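Local coordinates for prohead core protein protease (Enterobacteria phage T4, PDB 5JBL) that acts as a serine protease of the phage prohead core, activating itself by autocatalytic cleavage and cutting many prohead proteins after assembly, at residues G31-I36 and P156-R161; L99-A104 and G185-W190; P106-D111 and R161-L166; A115-E120 and G131-I136. The protein carries 3 engineered substitutions. All blocks are in the same frame, centred on the assembly; numbering follows the deposited sequence.

Contacts 2 and 4 are the buried ones, with seven of nine and nine of eleven touching residues buried; contacts 1 and 3 are only partly buried. Contacts 1 and 3 share Arg-161 and strand 157-168, yet their centres lie about 17 Å apart. Strand 181-189 of contact 2 neighbours that strand, and strand 99-101 neighbours strand 115-125 of contact 4, so contact 2 joins the two sheets. Chemistry follows place: contact 4 is antiparallel pairing with an ion pair on its turn side, contact 2 adds a carboxylate to short backbone bonds, contact 1 mixes water bridges with proline packing, and contact 3 rests on one guanidinium gripping loop carbonyls.

Contact 1: residues G31-I36 and P156-R161. Engineered in segment 156-161: Ala-159 (natural residue Ser).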
loop_
_atom_site.group_PDB
_atom_site.type_symbol
_atom_site.label_atom_id
_atom_site.label_comp_id
_atom_site.label_asym_id
_atom_site.label_seq_id
_atom_site.Cartn_x
_atom_site.Cartn_y
_atom_site.Cartn_z
ATOM N N GLY C 31 -7.696 12.729 24.675
ATOM C CA GLY C 31 -6.401 13.296 25.001
ATOM C C GLY C 31 -5.267 12.311 24.837
ATOM O O GLY C 31 -5.396 11.249 24.224
ATOM N N GLN C 32 -4.112 12.688 25.391
ATOM C CA GLN C 32 -2.898 11.895 25.224
ATOM C C GLN C 32 -2.653 11.091 26.483
ATOM O O GLN C 32 -2.518 11.686 27.569
ATOM C CB GLN C 32 -1.694 12.784 24.938
ATOM C CG GLN C 32 -1.732 13.537 23.619
ATOM C CD GLN C 32 -0.622 14.570 23.542
ATOM O OE1 GLN C 32 -0.515 15.417 24.420
ATOM N NE2 GLN C 32 0.224 14.489 22.511
ATOM N N PRO C 33 -2.622 9.768 26.407
ATOM C CA PRO C 33 -2.288 8.980 27.597
ATOM C C PRO C 33 -0.865 9.278 28.042
ATOM O O PRO C 33 0.046 9.434 27.223
ATOM C CB PRO C 33 -2.447 7.531 27.126
ATOM C CG PRO C 33 -3.212 7.584 25.876
ATOM C CD PRO C 33 -3.090 8.949 25.280
ATOM N N GLY C 34 -0.679 9.331 29.353
ATOM C CA GLY C 34 0.524 9.857 29.951
ATOM C C GLY C 34 1.743 8.967 29.930
ATOM O O GLY C 34 2.803 9.415 30.373
ATOM N N GLU C 35 1.651 7.735 29.430
ATOM C CA GLU C 35 2.785 6.815 29.477
ATOM C C GLU C 35 2.949 6.101 28.147
ATOM O O GLU C 35 1.998 5.515 27.623
ATOM C CB GLU C 35 2.627 5.765 30.585
ATOM C CG GLU C 35 2.391 6.337 31.968
ATOM C CD GLU C 35 3.529 7.221 32.441
ATOM O OE1 GLU C 35 4.675 7.016 31.982
ATOM O OE2 GLU C 35 3.274 8.125 33.270
ATOM N N ILE C 36 4.159 6.151 27.612
ATOM C CA ILE C 36 4.555 5.337 26.473
ATOM C C ILE C 36 5.779 4.549 26.906
ATOM O O ILE C 36 6.767 5.141 27.357
ATOM C CB ILE C 36 4.852 6.196 25.239
ATOM C CG1 ILE C 36 3.581 6.928 24.799
ATOM C CG2 ILE C 36 5.505 5.343 24.148
ATOM C CD1 ILE C 36 3.815 7.954 23.725
ATOM N N PRO C 156 0.639 10.107 20.789
ATOM C CA PRO C 156 -0.702 10.044 20.208
ATOM C C PRO C 156 -1.791 10.422 21.193
ATOM O O PRO C 156 -1.654 10.253 22.409
ATOM C CB PRO C 156 -0.836 8.575 19.792
ATOM C CG PRO C 156 0.130 7.842 20.682
ATOM C CD PRO C 156 1.261 8.779 20.932
ATOM N N GLY C 157 -2.903 10.913 20.633
ATOM C CA GLY C 157 -4.155 10.952 21.358
ATOM C C GLY C 157 -4.880 9.633 21.190
ATOM O O GLY C 157 -4.500 8.781 20.370
ATOM N N VAL C 158 -5.925 9.438 21.991
ATOM C CA VAL C 158 -6.746 8.245 21.838
ATOM C C VAL C 158 -8.188 8.672 21.612
ATOM O O VAL C 158 -8.630 9.743 22.039
ATOM C CB VAL C 158 -6.641 7.257 23.023
ATOM C CG1 VAL C 158 -5.240 6.680 23.095
ATOM C CG2 VAL C 158 -7.059 7.930 24.358
ATOM N N ALA C 159 -8.919 7.818 20.908
ATOM C CA ALA C 159 -10.338 8.013 20.674
ATOM C C ALA C 159 -11.051 6.705 20.941
ATOM O O ALA C 159 -10.495 5.627 20.697
ATOM C CB ALA C 159 -10.628 8.455 19.218
ATOM N N SER C 160 -12.293 6.803 21.411
ATOM C CA SER C 160 -13.145 5.633 21.570
ATOM C C SER C 160 -14.288 5.718 20.571
ATOM O O SER C 160 -14.614 6.798 20.072
ATOM C CB SER C 160 -13.692 5.516 23.008
ATOM O OG SER C 160 -14.471 6.658 23.371
ATOM N N ARG C 161 -14.867 4.556 20.258
ATOM C CA ARG C 161 -16.044 4.436 19.407
ATOM C C ARG C 161 -17.148 3.676 20.134
ATOM O O ARG C 161 -16.886 2.709 20.855
ATOM C CB ARG C 161 -15.714 3.716 18.088
ATOM C CG ARG C 161 -14.737 4.440 17.183
ATOM C CD ARG C 161 -14.615 3.719 15.852
ATOM N NE ARG C 161 -13.352 3.013 15.732
ATOM C CZ ARG C 161 -13.117 2.027 14.879
ATOM N NH1 ARG C 161 -14.077 1.595 14.070
ATOM N NH2 ARG C 161 -11.914 1.470 14.844
HETATM O O HOH W 1 -7.758 12.300 21.485
HETATM O O HOH W 2 0.050 8.520 24.448
#
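With chi1 of Val-158 at -66°, CG1 stands anti to the carbonyl carbon and points at the CG corner of the Pro-33 ring, Pro-33 CG lying 3.6 Å from Val-158 CG1. In Ile-36 the CG1 branch is likewise anti to the carbonyl carbon (chi1 -63°) and the chain runs on extended, which carries CD1 to within 3.9 Å of Pro-156 CD. Beyond the Pro-33 pair, on the side away from Ile-36, the backbones meet. Val-158 N donates to Gly-31 O over 2.9 Å, the donor tilted 18° from the carbonyl plane, and Gly-157 CA approaches the same oxygen at 3.1 Å as a CA-H...O contact. Two waters extend the junction: one accepts from Gly-31 N and donates to Val-158 O, while the other donates to both Pro-33 O and Pro-156 O. Gln-32 lays its CG 3.5 Å from Pro-156 O, but its amide NE2 goes to Ile-155 O and to Thr-95 O of a neighbouring subunit. Gly-157 and Val-158 lead directly into Ala-159, an engineered residue replacing the active-site serine, and Gly-31 follows shortly after the inferred autolysis site. The N-terminal region thus runs beside the catalytic strand, where the N-terminus blocks the catalytic centre. Around the contact, Pro-33 packs on strand 53-65, Val-158 on strand 181-189, and Ile-36 and Pro-156 both on helix 142-151.

Contact 2: residues L99-A104 and G185-W190; sequences LGELNA and GVDAVW. Engineered in segment 99-104: Ala-104 (natural residue His).
Asp-187 and Glu-101 lie side by side and point the same way at the tight middle of this contact. With CG of Asp-187 anti to the carbonyl carbon (chi1 -67°), its OD1 comes to 2.7 Å from Glu-101 N and accepts the N-H on the anti side, 15° out of the carboxylate plane. Two backbone bonds follow: Ala-188 N to Glu-101 O at 2.8 Å, then Asn-103 N to Ala-188 O at 2.7 Å, both nearly along the C=O axis. Gly-100 fits closely here, its CA 3.1 Å from Val-186 O. The strand axes run 23° from parallel and approach to 4.9 Å, but Leu-102 with Ala-188 is a single bridge, so this is a brief parallel touch between strands of two sheets. It lies at the catalytic site: Ala-104 is an engineered residue at the position of the active-site histidine, its CB 3.5 Å from Asp-187 OD2 and 4.1 Å from Val-189 CG1, and Val-189 also packs on Ala-159, which replaces the active-site serine. Asp-187 OD2 forms a salt bridge with Arg-161, whereas Glu-101 OE2 takes Arg-107, Arg-161 and the N-H of Asp-111. At the Leu-99 end a buried water bridges the strands, accepting from Val-186 N and lying 3.0 Å from Leu-99 O. The looser, partly exposed side is at Asn-103 and Trp-190, where another water donates to Asn-103 OD1 and accepts from Trp-190 N, beside a subunit boundary at which Asn-103 ND2 bonds Asp-111 OD1 of a neighbouring subunit.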
loop_
_atom_site.group_PDB
_atom_site.type_symbol
_atom_site.label_atom_id
_atom_site.label_comp_id
_atom_site.label_asym_id
_atom_site.label_seq_id
_atom_site.Cartn_x
_atom_site.Cartn_y
_atom_site.Cartn_z
ATOM N N LEU C 99 -9.027 -4.890 19.412
ATOM C CA LEU C 99 -8.192 -4.161 18.473
ATOM C C LEU C 99 -8.628 -2.703 18.350
ATOM O O LEU C 99 -9.785 -2.339 18.587
ATOM C CB LEU C 99 -8.246 -4.825 17.094
ATOM C CG LEU C 99 -7.856 -6.303 17.092
ATOM C CD1 LEU C 99 -7.976 -6.933 15.701
ATOM C CD2 LEU C 99 -6.428 -6.442 17.620
ATOM N N GLY C 100 -7.670 -1.856 17.955
ATOM C CA GLY C 100 -7.980 -0.496 17.582
ATOM C C GLY C 100 -7.128 -0.089 16.398
ATOM O O GLY C 100 -6.163 -0.760 16.066
ATOM N N GLU C 101 -7.489 1.044 15.791
ATOM C CA GLU C 101 -6.915 1.471 14.526
ATOM C C GLU C 101 -6.122 2.758 14.709
ATOM O O GLU C 101 -6.094 3.353 15.782
ATOM C CB GLU C 101 -8.013 1.659 13.476
ATOM C CG GLU C 101 -8.869 0.399 13.274
ATOM C CD GLU C 101 -9.952 0.539 12.192
ATOM O OE1 GLU C 101 -9.779 1.328 11.236
ATOM O OE2 GLU C 101 -10.992 -0.154 12.295
ATOM N N LEU C 102 -5.469 3.177 13.637
ATOM C CA LEU C 102 -4.821 4.478 13.564
ATOM C C LEU C 102 -5.742 5.366 12.737
ATOM O O LEU C 102 -6.028 5.037 11.583
ATOM C CB LEU C 102 -3.433 4.359 12.928
ATOM C CG LEU C 102 -2.612 5.635 12.679
ATOM C CD1 LEU C 102 -2.438 6.402 13.975
ATOM C CD2 LEU C 102 -1.248 5.257 12.114
ATOM N N ASN C 103 -6.237 6.455 13.353
ATOM C CA ASN C 103 -7.388 7.261 12.920
ATOM C C ASN C 103 -8.686 6.574 13.310
ATOM O O ASN C 103 -8.808 5.352 13.165
ATOM C CB ASN C 103 -7.396 7.514 11.405
ATOM C CG ASN C 103 -6.239 8.366 10.959
ATOM O OD1 ASN C 103 -5.822 9.276 11.672
ATOM N ND2 ASN C 103 -5.700 8.070 9.776
ATOM N N ALA C 104 -9.669 7.344 13.787
ATOM C CA ALA C 104 -10.956 6.773 14.150
ATOM C C ALA C 104 -11.882 6.877 12.943
ATOM O O ALA C 104 -12.321 7.984 12.605
ATOM C CB ALA C 104 -11.550 7.487 15.356
ATOM N N GLY C 185 -12.375 0.445 22.212
ATOM C CA GLY C 185 -11.917 1.205 23.363
ATOM C C GLY C 185 -10.916 2.294 23.009
ATOM O O GLY C 185 -10.950 3.385 23.592
ATOM N N VAL C 186 -10.005 2.015 22.068
ATOM C CA VAL C 186 -8.939 2.951 21.702
ATOM C C VAL C 186 -8.617 2.847 20.214
ATOM O O VAL C 186 -8.278 1.770 19.720
ATOM C CB VAL C 186 -7.638 2.714 22.500
ATOM C CG1 VAL C 186 -6.491 3.547 21.864
ATOM C CG2 VAL C 186 -7.831 3.096 23.943
ATOM N N ASP C 187 -8.684 3.986 19.518
ATOM C CA ASP C 187 -7.965 4.245 18.280
ATOM C C ASP C 187 -6.893 5.293 18.565
ATOM O O ASP C 187 -7.131 6.240 19.326
ATOM C CB ASP C 187 -8.881 4.800 17.175
ATOM C CG ASP C 187 -9.912 3.810 16.692
ATOM O OD1 ASP C 187 -9.572 2.626 16.449
ATOM O OD2 ASP C 187 -11.072 4.240 16.508
ATOM N N ALA C 188 -5.728 5.172 17.927
ATOM C CA ALA C 188 -4.740 6.241 18.030
ATOM C C ALA C 188 -5.062 7.332 17.017
ATOM O O ALA C 188 -5.311 7.051 15.838
ATOM C CB ALA C 188 -3.324 5.696 17.822
ATOM N N VAL C 189 -5.078 8.586 17.480
ATOM C CA VAL C 189 -5.525 9.706 16.663
ATOM C C VAL C 189 -4.613 10.900 16.875
ATOM O O VAL C 189 -3.948 11.032 17.903
ATOM C CB VAL C 189 -6.996 10.095 16.952
ATOM C CG1 VAL C 189 -7.903 8.950 16.602
ATOM C CG2 VAL C 189 -7.189 10.488 18.440
ATOM N N TRP C 190 -4.594 11.782 15.882
ATOM C CA TRP C 190 -3.859 13.031 15.996
ATOM C C TRP C 190 -4.712 14.026 16.772
ATOM O O TRP C 190 -5.857 14.296 16.391
ATOM C CB TRP C 190 -3.499 13.570 14.614
ATOM C CG TRP C 190 -2.733 14.839 14.699
ATOM C CD1 TRP C 190 -1.405 14.981 14.981
ATOM C CD2 TRP C 190 -3.250 16.156 14.539
ATOM N NE1 TRP C 190 -1.058 16.298 14.981
ATOM C CE2 TRP C 190 -2.176 17.048 14.723
ATOM C CE3 TRP C 190 -4.518 16.671 14.256
ATOM C CZ2 TRP C 190 -2.331 18.425 14.632
ATOM C CZ3 TRP C 190 -4.670 18.037 14.165
ATOM C CH2 TRP C 190 -3.581 18.900 14.349
HETATM O O HOH W 3 -9.621 -0.703 21.072
HETATM O O HOH W 4 -6.271 11.045 13.572
#

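Contact 3: residues P106-D111 and R161-L166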
loop_
_atom_site.group_PDB
_atom_site.type_symbol
_atom_site.label_atom_id
_atom_site.label_comp_id
_atom_site.label_asym_id
_atom_site.label_seq_id
_atom_site.Cartn_x
_atom_site.Cartn_y
_atom_site.Cartn_z
ATOM N N PRO C 106 -15.373 6.340 10.512
ATOM C CA PRO C 106 -16.806 6.458 10.828
ATOM C C PRO C 106 -17.543 5.123 10.767
ATOM O O PRO C 106 -18.475 4.925 9.992
ATOM C CB PRO C 106 -17.288 7.450 9.762
ATOM C CG PRO C 106 -16.443 7.113 8.570
ATOM C CD PRO C 106 -15.082 6.747 9.122
ATOM N N ARG C 107 -17.082 4.161 11.554
ATOM C CA ARG C 107 -17.771 2.883 11.634
ATOM C C ARG C 107 -17.592 2.367 13.048
ATOM O O ARG C 107 -16.696 2.803 13.773
ATOM C CB ARG C 107 -17.297 1.892 10.564
ATOM C CG ARG C 107 -15.829 1.873 10.323
ATOM C CD ARG C 107 -15.438 0.951 9.151
ATOM N NE ARG C 107 -14.045 1.219 8.799
ATOM C CZ ARG C 107 -13.010 0.847 9.543
ATOM N NH1 ARG C 107 -13.218 0.181 10.680
ATOM N NH2 ARG C 107 -11.769 1.164 9.166
ATOM N N ALA C 108 -18.492 1.481 13.462
ATOM C CA ALA C 108 -18.487 0.985 14.836
ATOM C C ALA C 108 -17.508 -0.160 15.077
ATOM O O ALA C 108 -17.081 -0.361 16.222
ATOM C CB ALA C 108 -19.893 0.534 15.226
ATOM N N ASN C 109 -17.157 -0.909 14.040
ATOM C CA ASN C 109 -16.339 -2.112 14.117
ATOM C C ASN C 109 -14.885 -1.808 13.759
ATOM O O ASN C 109 -14.602 -0.934 12.941
ATOM C CB ASN C 109 -16.895 -3.162 13.148
ATOM C CG ASN C 109 -16.925 -2.647 11.696
ATOM O OD1 ASN C 109 -17.667 -1.709 11.369
ATOM N ND2 ASN C 109 -16.108 -3.249 10.829
ATOM N N VAL C 110 -13.957 -2.542 14.370
ATOM C CA VAL C 110 -12.561 -2.443 13.958
ATOM C C VAL C 110 -12.341 -3.319 12.733
ATOM O O VAL C 110 -12.902 -4.417 12.613
ATOM C CB VAL C 110 -11.601 -2.818 15.109
ATOM C CG1 VAL C 110 -11.891 -4.198 15.625
ATOM C CG2 VAL C 110 -10.157 -2.787 14.637
ATOM N N ASP C 111 -11.534 -2.821 11.802
ATOM C CA ASP C 111 -11.129 -3.598 10.646
ATOM C C ASP C 111 -9.771 -4.204 10.963
ATOM O O ASP C 111 -8.789 -3.458 11.075
ATOM C CB ASP C 111 -11.054 -2.695 9.414
ATOM C CG ASP C 111 -10.516 -3.398 8.172
ATOM O OD1 ASP C 111 -10.008 -4.535 8.258
ATOM O OD2 ASP C 111 -10.564 -2.769 7.092
ATOM N N ARG C 161 -14.867 4.556 20.258
ATOM C CA ARG C 161 -16.044 4.436 19.407
ATOM C C ARG C 161 -17.148 3.676 20.134
ATOM O O ARG C 161 -16.886 2.709 20.855
ATOM C CB ARG C 161 -15.714 3.716 18.088
ATOM C CG ARG C 161 -14.737 4.440 17.183
ATOM C CD ARG C 161 -14.615 3.719 15.852
ATOM N NE ARG C 161 -13.352 3.013 15.732
ATOM C CZ ARG C 161 -13.117 2.027 14.879
ATOM N NH1 ARG C 161 -14.077 1.595 14.070
ATOM N NH2 ARG C 161 -11.914 1.470 14.844
ATOM N N GLY C 162 -18.391 4.099 19.942
ATOM C CA GLY C 162 -19.471 3.372 20.574
ATOM C C GLY C 162 -20.783 3.705 19.906
ATOM O O GLY C 162 -20.842 4.515 18.978
ATOM N N LEU C 163 -21.850 3.076 20.406
ATOM C CA LEU C 163 -23.194 3.259 19.883
ATOM C C LEU C 163 -24.109 3.707 21.010
ATOM O O LEU C 163 -24.168 3.059 22.059
ATOM C CB LEU C 163 -23.734 1.966 19.259
ATOM C CG LEU C 163 -22.948 1.427 18.063
ATOM C CD1 LEU C 163 -23.378 0.004 17.739
ATOM C CD2 LEU C 163 -23.117 2.340 16.853
ATOM N N GLY C 164 -24.818 4.805 20.798
ATOM C CA GLY C 164 -25.724 5.278 21.830
ATOM C C GLY C 164 -26.527 6.461 21.342
ATOM O O GLY C 164 -26.555 6.768 20.149
ATOM N N SER C 165 -27.184 7.129 22.290
ATOM C CA SER C 165 -27.991 8.303 21.998
ATOM C C SER C 165 -27.706 9.362 23.055
ATOM O O SER C 165 -27.111 9.082 24.100
ATOM C CB SER C 165 -29.484 7.961 21.945
ATOM O OG SER C 165 -29.920 7.330 23.138
ATOM N N LEU C 166 -28.145 10.589 22.776
ATOM C CA LEU C 166 -27.803 11.751 23.580
ATOM C C LEU C 166 -29.070 12.482 23.994
ATOM O O LEU C 166 -30.071 12.478 23.274
ATOM C CB LEU C 166 -26.888 12.705 22.794
ATOM C CG LEU C 166 -25.615 12.076 22.225
ATOM C CD1 LEU C 166 -24.891 13.051 21.295
ATOM C CD2 LEU C 166 -24.704 11.649 23.365
#
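The loop between strands 99-101 and 115-125 supplies two carbonyls to NH1 of Arg-161, a side chain of strand 157-168 that reaches from beside the catalytic site. This nitrogen donates to Arg-107 O at 2.9 Å and to Asn-109 O at 2.8 Å. The first bond is nearly straight, 168° at the hydrogen, and its acceptor lies in the guanidinium plane; the second acceptor is tilted from that plane. In both cases the nitrogen stands above the plane of the carbonyl. A bend at chi3 (-107°) turns the guanidinium toward the loop for these bonds. The Arg-107 side chain runs alongside in the same direction, its guanidinium plane 78° from that of Arg-161, and its NH1 makes a weak bond to Asn-109 O. Farther along, Ala-108 CB meets Leu-163 CD2 at 4.0 Å. Asp-187 pairs with NE of Arg-161, and Glu-101 OE2 receives both Arg-161 NH2 and Arg-107 NH1. The shared Glu-101 carboxylate probably offsets the proximity of the two cations, while the two carbonyls, with the carboxylates at NE and NH2, probably fix the rotation of the Arg-161 guanidinium and hold the loop to the strand.

Contact 4: residues A115-E120 and G131-I136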
loop_
_atom_site.group_PDB
_atom_site.type_symbol
_atom_site.label_atom_id
_atom_site.label_comp_id
_atom_site.label_asym_id
_atom_site.label_seq_id
_atom_site.Cartn_x
_atom_site.Cartn_y
_atom_site.Cartn_z
ATOM N N ALA C 115 -5.849 -2.617 11.935
ATOM C CA ALA C 115 -5.565 -2.573 13.360
ATOM C C ALA C 115 -4.133 -2.113 13.616
ATOM O O ALA C 115 -3.191 -2.509 12.913
ATOM C CB ALA C 115 -5.806 -3.955 13.980
ATOM N N ALA C 116 -3.980 -1.237 14.614
ATOM C CA ALA C 116 -2.674 -0.769 15.029
ATOM C C ALA C 116 -2.340 -1.072 16.482
ATOM O O ALA C 116 -1.152 -1.063 16.832
ATOM C CB ALA C 116 -2.543 0.751 14.767
ATOM N N ILE C 117 -3.338 -1.332 17.339
ATOM C CA ILE C 117 -3.113 -1.605 18.752
ATOM C C ILE C 117 -4.059 -2.700 19.200
ATOM O O ILE C 117 -5.081 -2.970 18.567
ATOM C CB ILE C 117 -3.328 -0.362 19.656
ATOM C CG1 ILE C 117 -4.756 0.165 19.534
ATOM C CG2 ILE C 117 -2.379 0.728 19.310
ATOM C CD1 ILE C 117 -5.661 -0.294 20.685
ATOM N N ILE C 118 -3.727 -3.316 20.332
ATOM C CA ILE C 118 -4.644 -4.224 20.996
ATOM C C ILE C 118 -4.652 -3.889 22.482
ATOM O O ILE C 118 -3.594 -3.744 23.101
ATOM C CB ILE C 118 -4.282 -5.701 20.734
ATOM C CG1 ILE C 118 -5.311 -6.619 21.406
ATOM C CG2 ILE C 118 -2.831 -6.024 21.181
ATOM C CD1 ILE C 118 -5.240 -8.070 20.957
ATOM N N ILE C 119 -5.848 -3.745 23.047
ATOM C CA ILE C 119 -5.998 -3.432 24.464
ATOM C C ILE C 119 -5.835 -4.710 25.275
ATOM O O ILE C 119 -6.548 -5.692 25.051
ATOM C CB ILE C 119 -7.362 -2.773 24.738
ATOM C CG1 ILE C 119 -7.412 -1.396 24.071
ATOM C CG2 ILE C 119 -7.641 -2.706 26.265
ATOM C CD1 ILE C 119 -8.720 -0.630 24.272
ATOM N N GLU C 120 -4.897 -4.696 26.239
ATOM C CA GLU C 120 -4.637 -5.854 27.088
ATOM C C GLU C 120 -5.340 -5.788 28.434
ATOM O O GLU C 120 -5.565 -6.837 29.045
ATOM C CB GLU C 120 -3.130 -6.011 27.358
ATOM C CG GLU C 120 -2.308 -6.030 26.099
ATOM C CD GLU C 120 -0.905 -6.556 26.333
ATOM O OE1 GLU C 120 -0.383 -6.407 27.459
ATOM O OE2 GLU C 120 -0.332 -7.121 25.384
ATOM N N GLY C 131 -6.093 2.162 30.858
ATOM C CA GLY C 131 -5.871 0.900 30.183
ATOM C C GLY C 131 -4.445 0.794 29.698
ATOM O O GLY C 131 -3.669 1.751 29.737
ATOM N N ARG C 132 -4.112 -0.392 29.221
ATOM C CA ARG C 132 -2.808 -0.639 28.630
ATOM C C ARG C 132 -3.030 -1.232 27.249
ATOM O O ARG C 132 -3.785 -2.197 27.101
ATOM C CB ARG C 132 -1.967 -1.576 29.513
ATOM C CG ARG C 132 -0.529 -1.703 29.046
ATOM C CD ARG C 132 0.298 -2.590 29.970
ATOM N NE ARG C 132 0.048 -3.996 29.702
ATOM C CZ ARG C 132 -0.717 -4.777 30.459
ATOM N NH1 ARG C 132 -1.308 -4.287 31.544
ATOM N NH2 ARG C 132 -0.889 -6.051 30.131
ATOM N N ALA C 133 -2.421 -0.628 26.234
ATOM C CA ALA C 133 -2.552 -1.096 24.869
ATOM C C ALA C 133 -1.178 -1.402 24.290
ATOM O O ALA C 133 -0.239 -0.625 24.448
ATOM C CB ALA C 133 -3.258 -0.063 23.981
ATOM N N ARG C 134 -1.072 -2.533 23.613
ATOM C CA ARG C 134 0.157 -2.913 22.927
ATOM C C ARG C 134 0.070 -2.495 21.464
ATOM O O ARG C 134 -0.955 -2.716 20.807
ATOM C CB ARG C 134 0.376 -4.422 23.046
ATOM C CG ARG C 134 1.644 -4.913 22.392
ATOM C CD ARG C 134 1.751 -6.426 22.459
ATOM N NE ARG C 134 2.983 -6.865 21.813
ATOM C CZ ARG C 134 4.102 -7.203 22.450
ATOM N NH1 ARG C 134 4.152 -7.183 23.779
ATOM N NH2 ARG C 134 5.178 -7.568 21.745
ATOM N N VAL C 135 1.127 -1.863 20.960
ATOM C CA VAL C 135 1.190 -1.489 19.551
ATOM C C VAL C 135 1.561 -2.722 18.734
ATOM O O VAL C 135 2.460 -3.483 19.112
ATOM C CB VAL C 135 2.197 -0.346 19.338
ATOM C CG1 VAL C 135 2.339 -0.017 17.848
ATOM C CG2 VAL C 135 1.751 0.874 20.095
ATOM N N ILE C 136 0.828 -2.965 17.652
ATOM C CA ILE C 136 1.085 -4.130 16.805
ATOM C C ILE C 136 2.307 -3.843 15.936
ATOM O O ILE C 136 2.328 -2.862 15.198
ATOM C CB ILE C 136 -0.139 -4.462 15.945
ATOM C CG1 ILE C 136 -1.332 -4.751 16.861
ATOM C CG2 ILE C 136 0.177 -5.638 14.999
ATOM C CD1 ILE C 136 -2.678 -4.811 16.168
#
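Glu-120 and Arg-132 cross obliquely, their carboxylate and guanidinium planes 86° apart, and form a salt bridge at the turn-side end of the paired segments. Glu-120 OE1 uses its anti lone pair to receive Arg-132 NH2 at 2.7 Å, and NE adds a weak bond at 3.3 Å to the same oxygen. A bend at chi3 (79°) in Arg-132 folds the guanidinium back to the carboxylate. Arg-134 is turned differently: its chain is extended from CG to NE, and Glu-120 OE2 rests 3.6 Å from its CB, with the carboxylate only 16° from the guanidinium plane. On the same face as Arg-134, Ile-118 brings its CG2 to 4.0 Å from Arg-134 CB. Ile-117, Ile-119, Ala-133 and Val-135 occupy the opposite face; Ile-117 CD1 reaches Ala-133 CB at 4.1 Å, and helix 142-151 covers part of this side. Ile-118 and Arg-134 are the hydrogen-bonded antiparallel pair. At the other end Ile-136 N bonds Ala-116 O at 2.9 Å, where Ala-116 and Ile-117 form a classic bulge against Gly-100. Ile-136 CD1 lies 3.9 Å from Ala-115 CB; this residue opens the homomultimerization region and packs on Asn-149 of a neighbouring subunit. Glu-120 OE1 pairs with Arg-132 while OE2 reaches Arg-134 NH1 through Tyr-58 OH, which bonds both; this division probably limits rotation of the carboxylate.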